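Local coordinates for periplasmic binding protein (Thermotoga lettingae TMO, PDB 4RY8), which probably serves as the solute-binding component of a sugar transporter, and holds 5-methylthioribose in its ligand pocket, at residues A35-M40 and V46-A51. Sequence-based numbering, arbitrary orientation.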
ATOM      1  N   ALA C  35       8.883 -21.025  16.593  1.00 26.46           N
ATOM      2  CA  ALA C  35       8.639 -22.385  16.141  1.00 35.91           C
ATOM      3  C   ALA C  35       9.085 -22.561  14.680  1.00 32.19           C
ATOM      4  O   ALA C  35       9.761 -23.534  14.369  1.00 36.38           O
ATOM      5  CB  ALA C  35       7.174 -22.777  16.296  1.00 37.50           C
ATOM      6  N   GLY C  36       8.709 -21.622  13.809  1.00 26.78           N
ATOM      7  CA  GLY C  36       9.115 -21.625  12.427  1.00 25.83           C
ATOM      8  C   GLY C  36      10.626 -21.635  12.224  1.00 29.24           C
ATOM      9  O   GLY C  36      11.142 -22.408  11.437  1.00 26.18           O
ATOM     10  N   ALA C  37      11.348 -20.784  12.945  1.00 25.77           N
ATOM     11  CA  ALA C  37      12.789 -20.751  12.859  1.00 25.84           C
ATOM     12  C   ALA C  37      13.326 -22.132  13.220  1.00 31.99           C
ATOM     13  O   ALA C  37      14.145 -22.689  12.508  1.00 29.67           O
ATOM     14  CB  ALA C  37      13.356 -19.642  13.796  1.00 26.80           C
ATOM     15  N   GLN C  38      12.844 -22.702  14.309  1.00 31.93           N
ATOM     16  CA  GLN C  38      13.311 -24.036  14.735  1.00 33.40           C
ATOM     17  C   GLN C  38      13.031 -25.120  13.722  1.00 38.13           C
ATOM     18  O   GLN C  38      13.887 -25.978  13.500  1.00 46.11           O
ATOM     19  CB  GLN C  38      12.704 -24.420  16.079  1.00 33.99           C
ATOM     20  CG  GLN C  38      13.165 -23.505  17.200  1.00 30.92           C
ATOM     21  CD  GLN C  38      12.215 -23.489  18.372  1.00 40.30           C
ATOM     22  OE1 GLN C  38      11.047 -23.858  18.250  1.00 51.06           O
ATOM     23  NE2 GLN C  38      12.710 -23.061  19.522  1.00 42.00           N
ATOM     24  N   SER C  39      11.855 -25.089  13.088  1.00 32.99           N
ATOM     25  CA  SER C  39      11.582 -26.089  12.064  1.00 48.22           C
ATOM     26  C   SER C  39      12.477 -25.889  10.838  1.00 52.63           C
ATOM     27  O   SER C  39      12.827 -26.880  10.216  1.00 41.00           O
ATOM     28  CB  SER C  39      10.105 -26.150  11.654  1.00 35.26           C
ATOM     29  OG  SER C  39       9.682 -24.972  10.988  1.00 33.54           O
ATOM     30  N   MET C  40      12.851 -24.643  10.484  1.00 31.03           N
ATOM     31  CA  MET C  40      13.745 -24.443   9.331  1.00 33.27           C
ATOM     32  C   MET C  40      15.148 -24.924   9.683  1.00 36.95           C
ATOM     33  O   MET C  40      15.793 -25.580   8.871  1.00 32.69           O
ATOM     34  CB  MET C  40      13.795 -22.990   8.813  1.00 32.22           C
ATOM     35  CG  MET C  40      14.414 -22.818   7.427  1.00 31.04           C
ATOM     36  SD  MET C  40      13.355 -23.283   6.019  1.00 30.34           S
ATOM     37  CE  MET C  40      13.911 -24.919   5.578  1.00 47.66           C
ATOM     38  N   VAL C  46      21.172 -27.516  10.519  1.00 43.15           N
ATOM     39  CA  VAL C  46      22.057 -26.549  11.195  1.00 44.99           C
ATOM     40  C   VAL C  46      21.673 -26.360  12.646  1.00 40.72           C
ATOM     41  O   VAL C  46      20.565 -26.704  13.065  1.00 39.42           O
ATOM     42  CB  VAL C  46      22.078 -25.126  10.529  1.00 37.62           C
ATOM     43  CG1 VAL C  46      22.565 -25.196   9.094  1.00 37.85           C
ATOM     44  CG2 VAL C  46      20.727 -24.421  10.649  1.00 42.76           C
ATOM     45  N   THR C  47      22.587 -25.740  13.388  1.00 36.23           N
ATOM     46  CA  THR C  47      22.413 -25.477  14.808  1.00 37.41           C
ATOM     47  C   THR C  47      21.930 -24.048  15.010  1.00 39.10           C
ATOM     48  O   THR C  47      22.587 -23.094  14.576  1.00 34.88           O
ATOM     49  CB  THR C  47      23.751 -25.693  15.538  1.00 42.17           C
ATOM     50  OG1 THR C  47      24.168 -27.051  15.341  1.00 37.89           O
ATOM     51  CG2 THR C  47      23.641 -25.419  17.021  1.00 41.06           C
ATOM     52  N   LEU C  48      20.761 -23.915  15.635  1.00 37.10           N
ATOM     53  CA  LEU C  48      20.169 -22.627  15.930  1.00 33.00           C
ATOM     54  C   LEU C  48      20.304 -22.344  17.410  1.00 38.01           C
ATOM     55  O   LEU C  48      19.858 -23.129  18.238  1.00 34.96           O
ATOM     56  CB  LEU C  48      18.688 -22.600  15.526  1.00 33.51           C
ATOM     57  CG  LEU C  48      17.841 -21.361  15.847  1.00 41.60           C
ATOM     58  CD1 LEU C  48      18.420 -20.110  15.190  1.00 46.35           C
ATOM     59  CD2 LEU C  48      16.396 -21.593  15.415  1.00 53.59           C
ATOM     60  N   LEU C  49      20.929 -21.214  17.729  1.00 34.08           N
ATOM     61  CA  LEU C  49      21.034 -20.707  19.092  1.00 32.32           C
ATOM     62  C   LEU C  49      20.067 -19.532  19.209  1.00 39.07           C
ATOM     63  O   LEU C  49      19.839 -18.812  18.235  1.00 34.49           O
ATOM     64  CB  LEU C  49      22.475 -20.231  19.389  1.00 34.13           C
ATOM     65  CG  LEU C  49      23.615 -21.220  19.139  1.00 40.71           C
ATOM     66  CD1 LEU C  49      24.971 -20.563  19.323  1.00 60.86           C
ATOM     67  CD2 LEU C  49      23.483 -22.421  20.060  1.00 44.16           C
ATOM     68  N   GLU C  50      19.530 -19.327  20.410  1.00 38.72           N
ATOM     69  CA  GLU C  50      18.437 -18.397  20.650  1.00 36.32           C
ATOM     70  C   GLU C  50      18.776 -17.586  21.902  1.00 40.22           C
ATOM     71  O   GLU C  50      19.256 -18.127  22.898  1.00 38.02           O
ATOM     72  CB  GLU C  50      17.125 -19.179  20.864  1.00 40.30           C
ATOM     73  CG  GLU C  50      17.087 -20.542  20.170  1.00 88.22           C
ATOM     74  CD  GLU C  50      15.790 -21.323  20.370  1.00122.14           C
ATOM     75  OE1 GLU C  50      15.091 -21.110  21.395  1.00 56.85           O
ATOM     76  OE2 GLU C  50      15.481 -22.173  19.491  1.00 45.97           O
ATOM     77  N   ALA C  51      18.544 -16.290  21.858  1.00 31.87           N
ATOM     78  CA  ALA C  51      18.695 -15.455  23.055  1.00 32.08           C
ATOM     79  C   ALA C  51      17.623 -14.386  22.948  1.00 46.20           C
ATOM     80  O   ALA C  51      17.356 -13.884  21.861  1.00 34.39           O
ATOM     81  CB  ALA C  51      20.073 -14.840  23.094  1.00 33.24           C
TER
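Q38 in segment 35-40 of helix 28-44 and L48 in segment 47-51 of strand 47-52 are the residues whose CA atoms come nearest, 7.1 Å apart, and the axes of these two short segments run roughly antiparallel, at 155° with a closest approach of 9.0 Å. L48 points at the helix and makes the apolar part of the contact through one methyl: CD2 lies 4.0 Å from A37 CB and 3.8 Å from A37 C, so it rests on the helix backbone as much as on a side chain. Its CG stands anti to the backbone N, which carries the branched end across to the helix. A41, one turn beyond A37, also touches L48, while V263 of helix 255-270 packs on A37. Helix 28-44 is the connection between parallel strands 17-22 and 47-52, a beta-alpha-beta unit of the periplasmic binding protein fold, and strand 47-52 is the outermost strand on that side of its sheet within the chain. Further along this strand the contact turns polar and more open to solvent. Q38 NE2 donates to E50 OE2 at 2.9 Å with an N-H...O angle of 174°; OE2 is met on its syn side, and the acceptor lies almost in the amide plane. Amide and carboxylate are themselves turned 24° apart. With CG anti to its carbonyl carbon, Q38 brings its amide to E50. Both side chains are extended beyond CG and cross at about a right angle, with Q38 CG 3.5 Å from E50 OE2. L34, one turn before Q38, touches the E50 side chain as well.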